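Local coordinates for ribosomal RNA processing protein 6 (Trypanosoma brucei brucei, PDB 4NLC) that acts as a 3'-5' exoribonuclease, probably processing RNA with the nuclear exosome, and is represented by its catalytic domain, at residues G107-M112 / K160-Y165; T18-V23 / E263-P268; A94-H99 / Q220-F225. The protein carries 1 engineered substitution. All blocks are in the same frame, centred on the assembly; numbering follows the deposited sequence.

Contact 1: G107-M112 / K160-Y165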
loop_
_atom_site.group_PDB
_atom_site.type_symbol
_atom_site.label_atom_id
_atom_site.label_comp_id
_atom_site.label_asym_id
_atom_site.label_seq_id
_atom_site.Cartn_x
_atom_site.Cartn_y
_atom_site.Cartn_z
ATOM N N GLY A 107 0.362 -8.416 -0.467
ATOM C CA GLY A 107 -0.315 -7.486 0.424
ATOM C C GLY A 107 -1.600 -7.017 -0.228
ATOM O O GLY A 107 -1.849 -7.303 -1.407
ATOM N N PHE A 108 -2.452 -6.339 0.543
ATOM C CA PHE A 108 -3.706 -5.830 -0.001
ATOM C C PHE A 108 -4.223 -4.630 0.764
ATOM O O PHE A 108 -4.074 -4.551 1.980
ATOM C CB PHE A 108 -4.796 -6.939 -0.136
ATOM C CG PHE A 108 -5.132 -7.710 1.122
ATOM C CD1 PHE A 108 -6.005 -7.186 2.066
ATOM C CD2 PHE A 108 -4.602 -8.982 1.343
ATOM C CE1 PHE A 108 -6.319 -7.905 3.229
ATOM C CE2 PHE A 108 -4.893 -9.688 2.513
ATOM C CZ PHE A 108 -5.765 -9.155 3.441
ATOM N N THR A 109 -4.917 -3.742 0.057
ATOM C CA THR A 109 -5.546 -2.586 0.681
ATOM C C THR A 109 -6.767 -3.033 1.489
ATOM O O THR A 109 -7.620 -3.769 0.983
ATOM C CB THR A 109 -5.896 -1.544 -0.367
ATOM O OG1 THR A 109 -4.733 -1.326 -1.166
ATOM C CG2 THR A 109 -6.354 -0.225 0.265
ATOM N N CYS A 110 -6.862 -2.537 2.718
ATOM C CA CYS A 110 -7.951 -2.849 3.646
ATOM C C CYS A 110 -9.061 -1.801 3.748
ATOM O O CYS A 110 -10.218 -2.149 3.996
ATOM C CB CYS A 110 -7.370 -3.130 5.019
ATOM S SG CYS A 110 -6.446 -4.671 5.094
ATOM N N LEU A 111 -8.692 -0.530 3.631
ATOM C CA LEU A 111 -9.594 0.585 3.855
ATOM C C LEU A 111 -9.139 1.773 3.063
ATOM O O LEU A 111 -7.945 1.928 2.814
ATOM C CB LEU A 111 -9.495 0.931 5.344
ATOM C CG LEU A 111 -10.725 1.413 6.080
ATOM C CD1 LEU A 111 -11.822 0.336 6.120
ATOM C CD2 LEU A 111 -10.337 1.865 7.495
ATOM N N MET A 112 -10.103 2.601 2.646
ATOM C CA MET A 112 -9.834 3.841 1.923
ATOM C C MET A 112 -10.577 4.912 2.728
ATOM O O MET A 112 -11.729 4.715 3.104
ATOM C CB MET A 112 -10.354 3.786 0.467
ATOM C CG MET A 112 -10.190 5.100 -0.294
ATOM S SD MET A 112 -10.839 5.057 -1.987
ATOM C CE MET A 112 -9.496 4.288 -2.820
ATOM N N LYS A 160 -2.463 -2.314 -7.923
ATOM C CA LYS A 160 -2.443 -3.728 -7.558
ATOM C C LYS A 160 -3.832 -4.268 -7.246
ATOM O O LYS A 160 -4.232 -5.306 -7.781
ATOM C CB LYS A 160 -1.512 -3.913 -6.334
ATOM C CG LYS A 160 -1.629 -5.256 -5.581
ATOM C CD LYS A 160 -0.719 -5.299 -4.319
ATOM C CE LYS A 160 -1.156 -4.409 -3.133
ATOM N NZ LYS A 160 -0.100 -4.334 -2.075
ATOM N N ASP A 161 -4.566 -3.560 -6.378
ATOM C CA ASP A 161 -5.839 -4.040 -5.864
ATOM C C ASP A 161 -7.047 -3.686 -6.672
ATOM O O ASP A 161 -8.007 -4.449 -6.646
ATOM C CB ASP A 161 -6.023 -3.569 -4.416
ATOM C CG ASP A 161 -5.043 -4.232 -3.454
ATOM O OD1 ASP A 161 -5.029 -5.474 -3.392
ATOM O OD2 ASP A 161 -4.301 -3.493 -2.740
ATOM N N PHE A 162 -7.072 -2.506 -7.300
ATOM C CA PHE A 162 -8.308 -2.040 -7.935
ATOM C C PHE A 162 -8.225 -1.488 -9.365
ATOM O O PHE A 162 -9.232 -0.974 -9.856
ATOM C CB PHE A 162 -8.932 -0.938 -7.037
ATOM C CG PHE A 162 -8.809 -1.116 -5.538
ATOM C CD1 PHE A 162 -9.454 -2.171 -4.888
ATOM C CD2 PHE A 162 -8.137 -0.173 -4.763
ATOM C CE1 PHE A 162 -9.373 -2.314 -3.495
ATOM C CE2 PHE A 162 -8.056 -0.317 -3.372
ATOM C CZ PHE A 162 -8.680 -1.380 -2.745
ATOM N N GLY A 163 -7.043 -1.497 -9.976
ATOM C CA GLY A 163 -6.847 -0.878 -11.287
ATOM C C GLY A 163 -7.220 0.602 -11.273
ATOM O O GLY A 163 -7.758 1.113 -12.263
ATOM N N LEU A 164 -6.928 1.309 -10.137
ATOM C CA LEU A 164 -7.182 2.743 -9.952
ATOM C C LEU A 164 -5.917 3.591 -10.138
ATOM O O LEU A 164 -4.841 3.246 -9.639
ATOM C CB LEU A 164 -7.895 3.051 -8.608
ATOM C CG LEU A 164 -9.334 2.534 -8.483
ATOM C CD1 LEU A 164 -9.893 2.731 -7.073
ATOM C CD2 LEU A 164 -10.237 3.206 -9.478
ATOM N N TYR A 165 -6.071 4.713 -10.871
ATOM C CA TYR A 165 -5.027 5.652 -11.270
ATOM C C TYR A 165 -5.460 7.107 -11.035
ATOM O O TYR A 165 -6.611 7.480 -11.316
ATOM C CB TYR A 165 -4.670 5.432 -12.746
ATOM C CG TYR A 165 -4.210 4.021 -13.046
ATOM C CD1 TYR A 165 -5.128 3.018 -13.371
ATOM C CD2 TYR A 165 -2.862 3.685 -13.004
ATOM C CE1 TYR A 165 -4.712 1.716 -13.634
ATOM C CE2 TYR A 165 -2.430 2.398 -13.308
ATOM C CZ TYR A 165 -3.362 1.407 -13.580
ATOM O OH TYR A 165 -2.931 0.138 -13.856
#
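Asp161, on helix 152-162, meets Thr109 on the facing strand with a single carboxylate oxygen that takes two hydrogen bonds. Thr109 N lies 2.9 Å from Asp161 OD2, and Thr109 OG1 donates to the same OD2 over 2.7 Å. Both donors come from the same face of the carboxylate, the amide well above the plane (57° out of it) and the hydroxyl less tilted, on the anti side. Threonine suits this place because its OG1 stands beside its own backbone N (chi1 -50°), which lets hydroxyl and amide converge. The other oxygen, OD1, forms a salt bridge with Arg129 and passes 3.6 Å from Phe108 CB. Next to these bonds the packing is close: Phe162 CZ comes obliquely to 3.7 Å from Thr109 CB, while Asp161 CB covers the centre of one face of the Phe162 ring. Toward the partly exposed Lys160 the contact is plainer: Lys160 CE rests 3.4 Å from Gly107 O, while Lys160 NZ hydrogen-bonds His99 NE2 and Gln106 O. Gly107 suits backbone angles at which a CB would press on the preceding carbonyl. The apolar flank is looser; Met112 and Leu164 both touch Phe139 of helix 136-140. Helix 152-162 packs on one face of the central sheet of the RNase H-like exonuclease domain, where strand 108-115 runs between strands 120-123 and 92-100; Cys110 and Leu111 form a classic beta bulge opposite Glu98.

Contact 2: T18-V23 / E263-P268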
loop_
_atom_site.group_PDB
_atom_site.type_symbol
_atom_site.label_atom_id
_atom_site.label_comp_id
_atom_site.label_asym_id
_atom_site.label_seq_id
_atom_site.Cartn_x
_atom_site.Cartn_y
_atom_site.Cartn_z
ATOM N N THR A 18 5.696 -13.527 -12.547
ATOM C CA THR A 18 5.309 -13.025 -13.872
ATOM C C THR A 18 5.033 -11.532 -13.745
ATOM O O THR A 18 4.412 -11.133 -12.763
ATOM C CB THR A 18 4.106 -13.795 -14.490
ATOM O OG1 THR A 18 3.778 -13.193 -15.749
ATOM C CG2 THR A 18 2.862 -13.742 -13.633
ATOM N N PRO A 19 5.508 -10.678 -14.682
ATOM C CA PRO A 19 5.274 -9.229 -14.533
ATOM C C PRO A 19 3.792 -8.871 -14.348
ATOM O O PRO A 19 2.922 -9.535 -14.932
ATOM C CB PRO A 19 5.830 -8.653 -15.836
ATOM C CG PRO A 19 6.842 -9.637 -16.285
ATOM C CD PRO A 19 6.291 -10.974 -15.901
ATOM N N PHE A 20 3.507 -7.837 -13.526
ATOM C CA PHE A 20 2.143 -7.381 -13.254
ATOM C C PHE A 20 1.441 -6.901 -14.517
ATOM O O PHE A 20 1.996 -6.093 -15.253
ATOM C CB PHE A 20 2.115 -6.299 -12.135
ATOM C CG PHE A 20 0.766 -5.671 -11.850
ATOM C CD1 PHE A 20 -0.230 -6.384 -11.186
ATOM C CD2 PHE A 20 0.492 -4.363 -12.237
ATOM C CE1 PHE A 20 -1.475 -5.797 -10.913
ATOM C CE2 PHE A 20 -0.742 -3.768 -11.939
ATOM C CZ PHE A 20 -1.725 -4.497 -11.293
ATOM N N ARG A 21 0.243 -7.425 -14.783
ATOM C CA ARG A 21 -0.576 -7.008 -15.918
ATOM C C ARG A 21 -1.846 -6.384 -15.347
ATOM O O ARG A 21 -2.625 -7.083 -14.691
ATOM C CB ARG A 21 -0.923 -8.177 -16.844
ATOM C CG ARG A 21 -1.651 -7.710 -18.104
ATOM C CD ARG A 21 -2.204 -8.842 -18.950
ATOM N NE ARG A 21 -1.157 -9.690 -19.521
ATOM C CZ ARG A 21 -0.537 -9.449 -20.673
ATOM N NH1 ARG A 21 -0.854 -8.379 -21.397
ATOM N NH2 ARG A 21 0.408 -10.274 -21.109
ATOM N N PRO A 22 -2.046 -5.065 -15.520
ATOM C CA PRO A 22 -3.223 -4.435 -14.905
ATOM C C PRO A 22 -4.525 -4.640 -15.663
ATOM O O PRO A 22 -4.550 -4.526 -16.878
ATOM C CB PRO A 22 -2.840 -2.950 -14.866
ATOM C CG PRO A 22 -1.921 -2.774 -16.002
ATOM C CD PRO A 22 -1.191 -4.073 -16.202
ATOM N N VAL A 23 -5.590 -4.954 -14.937
ATOM C CA VAL A 23 -6.962 -5.041 -15.440
ATOM C C VAL A 23 -7.561 -3.770 -14.838
ATOM O O VAL A 23 -7.422 -3.550 -13.628
ATOM C CB VAL A 23 -7.729 -6.319 -14.991
ATOM C CG1 VAL A 23 -9.202 -6.237 -15.390
ATOM C CG2 VAL A 23 -7.092 -7.576 -15.585
ATOM N N GLU A 263 4.162 6.417 -11.473
ATOM C CA GLU A 263 4.810 5.215 -10.974
ATOM C C GLU A 263 3.867 4.029 -11.101
ATOM O O GLU A 263 2.641 4.187 -11.076
ATOM C CB GLU A 263 5.293 5.389 -9.541
ATOM C CG GLU A 263 6.424 6.410 -9.489
ATOM C CD GLU A 263 7.189 6.527 -8.193
ATOM O OE1 GLU A 263 6.783 5.894 -7.194
ATOM O OE2 GLU A 263 8.170 7.303 -8.164
ATOM N N ARG A 264 4.452 2.853 -11.295
ATOM C CA ARG A 264 3.701 1.631 -11.505
ATOM C C ARG A 264 3.936 0.655 -10.393
ATOM O O ARG A 264 5.063 0.521 -9.894
ATOM C CB ARG A 264 4.155 0.937 -12.792
ATOM C CG ARG A 264 3.918 1.695 -14.067
ATOM C CD ARG A 264 4.487 0.916 -15.237
ATOM N NE ARG A 264 5.944 1.003 -15.283
ATOM C CZ ARG A 264 6.763 0.032 -14.905
ATOM N NH1 ARG A 264 6.278 -1.124 -14.460
ATOM N NH2 ARG A 264 8.076 0.200 -14.978
ATOM N N TYR A 265 2.873 -0.081 -10.054
ATOM C CA TYR A 265 2.968 -1.183 -9.133
ATOM C C TYR A 265 3.738 -2.308 -9.890
ATOM O O TYR A 265 3.480 -2.568 -11.069
ATOM C CB TYR A 265 1.557 -1.706 -8.751
ATOM C CG TYR A 265 1.643 -2.996 -7.952
ATOM C CD1 TYR A 265 2.099 -2.991 -6.633
ATOM C CD2 TYR A 265 1.453 -4.232 -8.565
ATOM C CE1 TYR A 265 2.322 -4.181 -5.935
ATOM C CE2 TYR A 265 1.649 -5.425 -7.868
ATOM C CZ TYR A 265 2.072 -5.393 -6.549
ATOM O OH TYR A 265 2.249 -6.555 -5.837
ATOM N N GLU A 266 4.613 -3.010 -9.193
ATOM C CA GLU A 266 5.270 -4.199 -9.756
ATOM C C GLU A 266 5.317 -5.264 -8.689
ATOM O O GLU A 266 5.581 -4.946 -7.528
ATOM C CB GLU A 266 6.644 -3.918 -10.396
ATOM C CG GLU A 266 7.220 -5.075 -11.218
ATOM C CD GLU A 266 6.337 -5.685 -12.297
ATOM O OE1 GLU A 266 6.393 -5.210 -13.450
ATOM O OE2 GLU A 266 5.593 -6.642 -11.992
ATOM N N LYS A 267 4.964 -6.507 -9.065
ATOM C CA LYS A 267 4.916 -7.674 -8.176
ATOM C C LYS A 267 6.238 -7.869 -7.429
ATOM O O LYS A 267 7.295 -7.663 -8.040
ATOM C CB LYS A 267 4.658 -8.959 -8.993
ATOM C CG LYS A 267 3.261 -9.133 -9.562
ATOM C CD LYS A 267 3.023 -10.626 -9.705
ATOM C CE LYS A 267 1.868 -10.967 -10.588
ATOM N NZ LYS A 267 1.734 -12.430 -10.709
ATOM N N PRO A 268 6.220 -8.316 -6.143
ATOM C CA PRO A 268 7.487 -8.613 -5.452
ATOM C C PRO A 268 8.359 -9.530 -6.319
ATOM O O PRO A 268 7.897 -10.511 -6.903
ATOM C CB PRO A 268 7.031 -9.271 -4.151
ATOM C CG PRO A 268 5.677 -8.697 -3.906
ATOM C CD PRO A 268 5.069 -8.635 -5.278
HETATM O O HOH W 1 4.200 -4.696 -14.948
#
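Tyr265 turns the edge of its ring onto the face of Phe20 in a T-shaped (edge-to-face) aromatic pair, the planes at 87° and the centroids 5.0 Å apart. The pair joins two irregular loops, one leading into strand 23-25 and the other linking helices 249-261 and 275-280; side chains here bind the other loop's backbone as well as each other. Tyr265 CD2 stands over the centre of the Phe20 ring, 3.6 Å above its plane, and Pro22 N lies toward the rim on the opposite face. Tyrosine serves this role well, since its OH can still reach a hydrogen bond with Gln106 OE1. Glu266 supplies the polar half. Its chain bends at chi2 (52°), which swings CD back toward the backbone; OE2 then accepts Phe20 N through its syn lone pair at 2.9 Å, almost straight at 170°. The same oxygen takes Lys267 N at 3.0 Å on its anti side, so the carboxylate ties its own loop to the other one. Lys267 runs extended beyond CG and lays its methylenes beside Thr18, with CE 3.4 Å from Thr18 O. A long side chain fits here because NZ has to travel on to hydrogen bonds with Asp14 O and Ser16 O. The last link is one water that donates both ways, to Phe20 O at 2.6 Å and to Glu266 OE1 at 2.7 Å.

Contact 3: A94-H99 / Q220-F225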
loop_
_atom_site.group_PDB
_atom_site.type_symbol
_atom_site.label_atom_id
_atom_site.label_comp_id
_atom_site.label_asym_id
_atom_site.label_seq_id
_atom_site.Cartn_x
_atom_site.Cartn_y
_atom_site.Cartn_z
ATOM N N ALA A 94 -9.506 14.664 -0.155
ATOM C CA ALA A 94 -8.333 14.139 0.563
ATOM C C ALA A 94 -8.522 12.646 0.651
ATOM O O ALA A 94 -9.613 12.188 0.996
ATOM C CB ALA A 94 -8.244 14.736 1.953
ATOM N N VAL A 95 -7.483 11.884 0.282
ATOM C CA VAL A 95 -7.531 10.437 0.259
ATOM C C VAL A 95 -6.351 9.835 1.042
ATOM O O VAL A 95 -5.236 10.372 1.033
ATOM C CB VAL A 95 -7.601 9.872 -1.202
ATOM C CG1 VAL A 95 -7.881 8.358 -1.210
ATOM C CG2 VAL A 95 -8.633 10.612 -2.075
ATOM N N ASP A 96 -6.609 8.699 1.699
ATOM C CA ASP A 96 -5.626 7.858 2.369
ATOM C C ASP A 96 -6.092 6.387 2.309
ATOM O O ASP A 96 -7.251 6.100 2.003
ATOM C CB ASP A 96 -5.307 8.322 3.804
ATOM C CG ASP A 96 -4.038 7.707 4.407
ATOM O OD1 ASP A 96 -3.147 7.269 3.623
ATOM O OD2 ASP A 96 -3.931 7.673 5.659
ATOM N N LEU A 97 -5.178 5.460 2.558
ATOM C CA LEU A 97 -5.485 4.038 2.513
ATOM C C LEU A 97 -4.880 3.350 3.719
ATOM O O LEU A 97 -3.821 3.770 4.190
ATOM C CB LEU A 97 -4.839 3.406 1.250
ATOM C CG LEU A 97 -5.208 3.877 -0.165
ATOM C CD1 LEU A 97 -4.370 3.142 -1.205
ATOM C CD2 LEU A 97 -6.642 3.596 -0.490
ATOM N N GLU A 98 -5.508 2.254 4.185
ATOM C CA GLU A 98 -4.905 1.365 5.192
ATOM C C GLU A 98 -4.630 0.038 4.464
ATOM O O GLU A 98 -5.330 -0.303 3.496
ATOM C CB GLU A 98 -5.739 1.206 6.465
ATOM C CG GLU A 98 -6.039 2.520 7.179
ATOM C CD GLU A 98 -4.856 3.340 7.666
ATOM O OE1 GLU A 98 -3.757 2.770 7.845
ATOM O OE2 GLU A 98 -5.037 4.558 7.884
ATOM N N HIS A 99 -3.584 -0.666 4.857
ATOM C CA HIS A 99 -3.102 -1.848 4.120
ATOM C C HIS A 99 -2.702 -3.020 5.045
ATOM O O HIS A 99 -2.525 -2.830 6.249
ATOM C CB HIS A 99 -1.888 -1.358 3.276
ATOM C CG HIS A 99 -1.289 -2.323 2.298
ATOM N ND1 HIS A 99 -0.165 -3.060 2.617
ATOM C CD2 HIS A 99 -1.592 -2.535 0.997
ATOM C CE1 HIS A 99 0.135 -3.757 1.531
ATOM N NE2 HIS A 99 -0.701 -3.487 0.535
ATOM N N GLN A 220 -10.560 8.081 10.071
ATOM C CA GLN A 220 -11.180 9.361 9.782
ATOM C C GLN A 220 -10.179 10.549 9.911
ATOM O O GLN A 220 -10.169 11.428 9.041
ATOM C CB GLN A 220 -12.377 9.564 10.727
ATOM C CG GLN A 220 -13.052 10.915 10.566
ATOM C CD GLN A 220 -14.075 11.202 11.640
ATOM O OE1 GLN A 220 -14.010 10.691 12.769
ATOM N NE2 GLN A 220 -15.047 12.034 11.303
ATOM N N GLN A 221 -9.362 10.569 10.987
ATOM C CA GLN A 221 -8.448 11.676 11.269
ATOM C C GLN A 221 -7.247 11.771 10.321
ATOM O O GLN A 221 -6.661 12.849 10.229
ATOM C CB GLN A 221 -8.005 11.659 12.731
ATOM C CG GLN A 221 -9.009 12.346 13.641
ATOM C CD GLN A 221 -8.702 12.130 15.090
ATOM O OE1 GLN A 221 -7.596 12.381 15.558
ATOM N NE2 GLN A 221 -9.679 11.647 15.835
ATOM N N ASP A 222 -6.934 10.691 9.564
ATOM C CA ASP A 222 -5.861 10.690 8.576
ATOM C C ASP A 222 -6.220 11.558 7.350
ATOM O O ASP A 222 -5.302 12.048 6.687
ATOM C CB ASP A 222 -5.516 9.252 8.133
ATOM C CG ASP A 222 -4.520 8.503 9.009
ATOM O OD1 ASP A 222 -4.000 9.108 9.983
ATOM O OD2 ASP A 222 -4.252 7.323 8.716
ATOM N N THR A 223 -7.545 11.783 7.066
ATOM C CA THR A 223 -7.950 12.633 5.940
ATOM C C THR A 223 -8.671 13.913 6.360
ATOM O O THR A 223 -8.679 14.883 5.605
ATOM C CB THR A 223 -8.808 11.856 4.934
ATOM O OG1 THR A 223 -9.996 11.367 5.572
ATOM C CG2 THR A 223 -8.051 10.748 4.248
ATOM N N HIS A 224 -9.345 13.891 7.521
ATOM C CA HIS A 224 -10.152 14.996 8.067
ATOM C C HIS A 224 -9.475 16.389 8.038
ATOM O O HIS A 224 -10.147 17.386 7.735
ATOM C CB HIS A 224 -10.600 14.643 9.484
ATOM C CG HIS A 224 -11.443 15.701 10.118
ATOM N ND1 HIS A 224 -12.804 15.741 9.927
ATOM C CD2 HIS A 224 -11.074 16.742 10.905
ATOM C CE1 HIS A 224 -13.227 16.799 10.601
ATOM N NE2 HIS A 224 -12.214 17.439 11.194
ATOM N N PHE A 225 -8.151 16.449 8.282
ATOM C CA PHE A 225 -7.429 17.731 8.304
ATOM C C PHE A 225 -6.622 18.023 7.020
ATOM O O PHE A 225 -6.045 19.107 6.894
ATOM C CB PHE A 225 -6.490 17.806 9.533
ATOM C CG PHE A 225 -7.102 17.359 10.846
ATOM C CD1 PHE A 225 -7.786 18.259 11.657
ATOM C CD2 PHE A 225 -6.945 16.056 11.296
ATOM C CE1 PHE A 225 -8.320 17.854 12.879
ATOM C CE2 PHE A 225 -7.524 15.644 12.495
ATOM C CZ PHE A 225 -8.169 16.553 13.297
#
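Asp222 leans from its helix over two acidic residues of strand 92-100, Asp96 and Glu98. Its CB is already 3.3 Å from Asp96 OD2, and CG continues past that same oxygen. At the tip, Asp222 OD2 comes 3.1 Å from Asp96 OD2 and 3.0 Å from Glu98 OE2, close approaches between acceptors and not hydrogen bonds. Glu98 gets there by bending at chi2 (-60°), which folds CD back; its side chain crosses that of Asp222 at about a right angle, the carboxylate planes 36° apart. Asp154 of helix 152-162 brings a further acid near Asp96 OD1. Such a cluster, with Asp and Glu two residues apart on one strand, is the signature of DEDD-type exonucleases of the RNase H-like fold, whose relatives use it to hold divalent metal ions; it probably marks the active site here. Beside the acids the contact is plain van der Waals packing. Thr223 CG2 fits against the strand, 3.6 Å from Asp96 N and 3.7 Å from Asp96 CB, and Ala94 CB lies 3.7 Å from Thr223 O. The small Ala94 allows the helix close in, while Thr223 OG1 and Ser115 OG share a hydrogen bond. The axes of helix 220-224 and strand 94-99 approach to 7.6 Å and run roughly antiparallel (151°), placing helix 213-224 over the sheet that also holds strands 108-115 and 145-148.

In the fold
Contacts 1 and 3 are buried in the exonuclease fold and share its mixed sheet, where strands 108-115 and 92-100 are neighbours; Leu111 O and Glu98 N lie 2.8 Å apart between them. Contact 2 is only partly buried and joins loops remote in sequence, enclosing both other contacts along the chain. Their chemistry follows their place: contact 1 satisfies an acid with neutral and charged donors, contact 3 gathers acids together as expected of a probable metal site, and contact 2 mixes ring packing with water and a bridging carboxylate. Lys160 connects all three, its NZ reaching His99 of contact 3, its CA packing on Phe20 and its CD on Tyr265 OH of contact 2.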